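Local atomic coordinates of anthranilate-CoA ligase (Stigmatella aurantiaca, PDB entry 4WV3), a protein that belongs to the ANL superfamily of AMP-binding enzymes, with a large N-terminal domain followed by a smaller C-terminal one. Residues Q197-G205 against H324-G332. Numbering follows the deposited sequence.
Sequences QLWGVNVLG and HIFISNRPG. With 3UK (5'-O-[(S)-[(2-aminobenzoyl)oxy](hydroxy)phosphoryl]adenosine), chain C.
Trp199 presents one face of its indole to His324 and Ile325, while Leu204 CB, five residues on in a wide pi-type turn, lies over the opposite face. Above the five-membered ring stands Ile325 CB, 3.8 Å from the centroid and 17° off the normal, a CH-pi contact; Ile325 CD1 reaches the benzo half, 3.5 Å from Trp199 CZ2. The imidazole of His324 meets that half obliquely, its plane turned 46° from the indole. Over the centre of the His324 ring lies C29 of the bound 3UK, and Phe222 O binds His324 NE2, helping fix the ring's rotation. At the indole edge, Trp199 NE1 donates to Ser328 OG (3.2 Å) in the ring plane and nearly straight, at 167°. Ser328 OG, turned away from its own backbone nitrogen, comes to this edge and donates to Asn329 O at 2.8 Å, on a lone pair, so one small hydroxyl serves as acceptor and donor.

Further along helix 191-204, Val203 CG1 packs 3.5 Å from Asn329 O and 3.8 Å from Arg330 CG, over one face of the Arg330 guanidinium; a small branched side chain suits a place between the loop backbone and the aliphatic part of Arg330. Pro331 CD rests against Val203 O, and a water donates to Asn202 O and weakly accepts from Arg330 NE.

Helix 191-204 thus backs strand 325-328 of the mixed sheet, and Trp199 forms a second shell behind His324 and Ile325 of the ligand pocket. An indole suits that place: it offers a broad apolar face, while its single buried N-H is satisfied by Ser328.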
# COMPACT_ATOMS: atom_id res chain seq x y z
N GLN A 197 3.16 16.61 1.69
CA GLN A 197 2.53 17.90 1.48
C GLN A 197 1.43 17.82 0.42
O GLN A 197 0.30 18.27 0.66
CB GLN A 197 3.57 18.94 1.06
CG GLN A 197 3.02 20.36 0.96
CD GLN A 197 2.59 20.91 2.30
OE1 GLN A 197 3.34 20.85 3.28
NE2 GLN A 197 1.38 21.46 2.36
N LEU A 198 1.75 17.24 -0.73
CA LEU A 198 0.84 17.20 -1.87
C LEU A 198 -0.47 16.46 -1.59
O LEU A 198 -1.53 16.89 -2.04
CB LEU A 198 1.53 16.61 -3.10
CG LEU A 198 2.64 17.46 -3.72
CD1 LEU A 198 3.25 16.76 -4.93
CD2 LEU A 198 2.12 18.84 -4.09
N TRP A 199 -0.40 15.36 -0.85
CA TRP A 199 -1.61 14.61 -0.53
C TRP A 199 -1.96 14.65 0.96
O TRP A 199 -3.10 14.92 1.32
CB TRP A 199 -1.50 13.16 -1.00
CG TRP A 199 -2.76 12.39 -0.75
CD1 TRP A 199 -3.84 12.29 -1.58
CD2 TRP A 199 -3.07 11.61 0.41
NE1 TRP A 199 -4.80 11.50 -1.00
CE2 TRP A 199 -4.36 11.07 0.22
CE3 TRP A 199 -2.39 11.33 1.60
CZ2 TRP A 199 -4.98 10.26 1.17
CZ3 TRP A 199 -3.01 10.52 2.54
CH2 TRP A 199 -4.29 9.99 2.32
N GLY A 200 -0.97 14.37 1.81
CA GLY A 200 -1.19 14.30 3.24
C GLY A 200 -1.81 15.56 3.83
O GLY A 200 -2.72 15.48 4.65
N VAL A 201 -1.31 16.71 3.39
CA VAL A 201 -1.80 17.99 3.90
C VAL A 201 -2.83 18.61 2.97
O VAL A 201 -3.95 18.92 3.40
CB VAL A 201 -0.63 18.98 4.10
CG1 VAL A 201 -1.16 20.34 4.54
CG2 VAL A 201 0.36 18.43 5.11
N ASN A 202 -2.46 18.78 1.71
CA ASN A 202 -3.31 19.48 0.75
C ASN A 202 -4.62 18.78 0.41
O ASN A 202 -5.60 19.42 0.03
CB ASN A 202 -2.54 19.78 -0.54
CG ASN A 202 -1.32 20.65 -0.30
OD1 ASN A 202 -1.20 21.29 0.74
ND2 ASN A 202 -0.42 20.69 -1.28
N VAL A 203 -4.65 17.45 0.56
CA VAL A 203 -5.83 16.68 0.18
C VAL A 203 -6.53 16.04 1.38
O VAL A 203 -7.71 16.28 1.61
CB VAL A 203 -5.49 15.59 -0.86
CG1 VAL A 203 -6.74 14.81 -1.23
CG2 VAL A 203 -4.86 16.22 -2.09
N LEU A 204 -5.79 15.23 2.13
CA LEU A 204 -6.35 14.55 3.29
C LEU A 204 -6.63 15.55 4.41
O LEU A 204 -7.64 15.45 5.10
CB LEU A 204 -5.42 13.45 3.78
CG LEU A 204 -5.95 12.64 4.97
CD1 LEU A 204 -7.25 11.95 4.60
CD2 LEU A 204 -4.92 11.64 5.45
N GLY A 205 -5.73 16.51 4.58
CA GLY A 205 -5.89 17.53 5.60
C GLY A 205 -5.37 17.10 6.95
O GLY A 205 -5.95 17.45 7.98
N HIS A 324 3.05 7.54 -3.21
CA HIS A 324 1.68 7.61 -2.70
C HIS A 324 0.63 8.11 -3.69
O HIS A 324 0.86 8.16 -4.90
CB HIS A 324 1.67 8.45 -1.42
CG HIS A 324 0.75 7.91 -0.36
ND1 HIS A 324 -0.53 8.37 -0.18
CD2 HIS A 324 0.94 6.95 0.57
CE1 HIS A 324 -1.10 7.72 0.81
NE2 HIS A 324 -0.23 6.85 1.29
N ILE A 325 -0.52 8.49 -3.15
CA ILE A 325 -1.72 8.79 -3.94
C ILE A 325 -1.56 9.98 -4.89
O ILE A 325 -1.05 11.03 -4.51
CB ILE A 325 -2.94 9.01 -3.02
CG1 ILE A 325 -3.21 7.75 -2.19
CG2 ILE A 325 -4.17 9.40 -3.82
CD1 ILE A 325 -4.45 7.83 -1.33
N PHE A 326 -2.02 9.81 -6.13
CA PHE A 326 -1.97 10.86 -7.14
C PHE A 326 -3.35 11.28 -7.65
O PHE A 326 -3.51 12.33 -8.26
CB PHE A 326 -1.04 10.47 -8.30
CG PHE A 326 -1.33 9.11 -8.88
CD1 PHE A 326 -2.13 8.97 -9.99
CD2 PHE A 326 -0.77 7.98 -8.31
CE1 PHE A 326 -2.39 7.72 -10.53
CE2 PHE A 326 -1.03 6.72 -8.83
CZ PHE A 326 -1.84 6.60 -9.95
N ILE A 327 -4.35 10.43 -7.39
CA ILE A 327 -5.75 10.79 -7.64
C ILE A 327 -6.56 10.41 -6.41
O ILE A 327 -6.59 9.24 -6.03
CB ILE A 327 -6.34 10.02 -8.84
CG1 ILE A 327 -5.39 10.04 -10.04
CG2 ILE A 327 -7.70 10.61 -9.22
CD1 ILE A 327 -5.85 9.15 -11.18
N SER A 328 -7.23 11.38 -5.80
CA SER A 328 -7.94 11.12 -4.56
C SER A 328 -9.26 11.87 -4.42
O SER A 328 -9.50 12.86 -5.11
CB SER A 328 -7.05 11.45 -3.36
OG SER A 328 -7.74 11.23 -2.14
N ASN A 329 -10.10 11.39 -3.52
CA ASN A 329 -11.28 12.12 -3.09
C ASN A 329 -10.88 13.09 -1.99
O ASN A 329 -9.75 13.07 -1.52
CB ASN A 329 -12.37 11.17 -2.59
CG ASN A 329 -12.96 10.32 -3.70
OD1 ASN A 329 -13.92 10.71 -4.36
ND2 ASN A 329 -12.38 9.14 -3.92
N ARG A 330 -11.82 13.93 -1.57
CA ARG A 330 -11.54 14.94 -0.56
C ARG A 330 -12.68 15.01 0.45
O ARG A 330 -13.82 14.67 0.11
CB ARG A 330 -11.35 16.31 -1.22
CG ARG A 330 -10.06 16.42 -2.02
CD ARG A 330 -10.21 17.41 -3.16
NE ARG A 330 -9.01 17.44 -4.00
CZ ARG A 330 -8.74 16.55 -4.95
NH1 ARG A 330 -9.57 15.54 -5.17
NH2 ARG A 330 -7.62 16.66 -5.66
N PRO A 331 -12.38 15.42 1.69
CA PRO A 331 -13.41 15.57 2.73
C PRO A 331 -14.62 16.36 2.26
O PRO A 331 -15.75 16.06 2.66
CB PRO A 331 -12.67 16.33 3.83
CG PRO A 331 -11.26 15.88 3.68
CD PRO A 331 -11.03 15.72 2.20
N GLY A 332 -14.40 17.35 1.40
CA GLY A 332 -15.49 18.16 0.88
C GLY A 332 -16.06 17.66 -0.44
O GLY A 332 -17.14 18.07 -0.84
C10 3UK C . -3.88 -0.20 -7.75
C15 3UK C . -5.79 1.19 -6.97
C17 3UK C . -7.99 1.59 -7.72
C21 3UK C . -3.55 0.46 -9.06
C26 3UK C . -0.59 2.30 -3.22
C28 3UK C . -1.99 4.01 -2.25
O01 3UK C . -1.19 0.05 -3.89
C02 3UK C . -0.41 0.97 -4.04
O03 3UK C . 0.85 0.73 -4.65
P04 3UK C . 1.16 -0.65 -5.38
O05 3UK C . 2.63 -0.62 -5.91
O06 3UK C . 0.19 -0.91 -6.63
C07 3UK C . -0.42 0.21 -7.30
C08 3UK C . -1.59 -0.30 -8.09
O09 3UK C . -2.66 -0.68 -7.19
N11 3UK C . -4.50 0.72 -6.86
C12 3UK C . -3.91 1.28 -5.75
N13 3UK C . -4.82 2.10 -5.16
C14 3UK C . -5.99 2.07 -5.90
N16 3UK C . -6.80 0.97 -7.86
N18 3UK C . -8.25 2.43 -6.72
C19 3UK C . -7.31 2.70 -5.80
N20 3UK C . -7.59 3.60 -4.74
O22 3UK C . -3.77 -0.45 -10.12
C23 3UK C . -2.13 0.77 -8.95
O24 3UK C . -1.51 0.72 -10.26
O25 3UK C . 1.03 -1.80 -4.38
C27 3UK C . -1.85 2.81 -2.99
C29 3UK C . -0.83 4.69 -1.74
C30 3UK C . 0.42 4.18 -1.97
C31 3UK C . 0.57 2.98 -2.71
N32 3UK C . 1.90 2.43 -2.95
O HOH W 1 -8.03 19.43 -1.57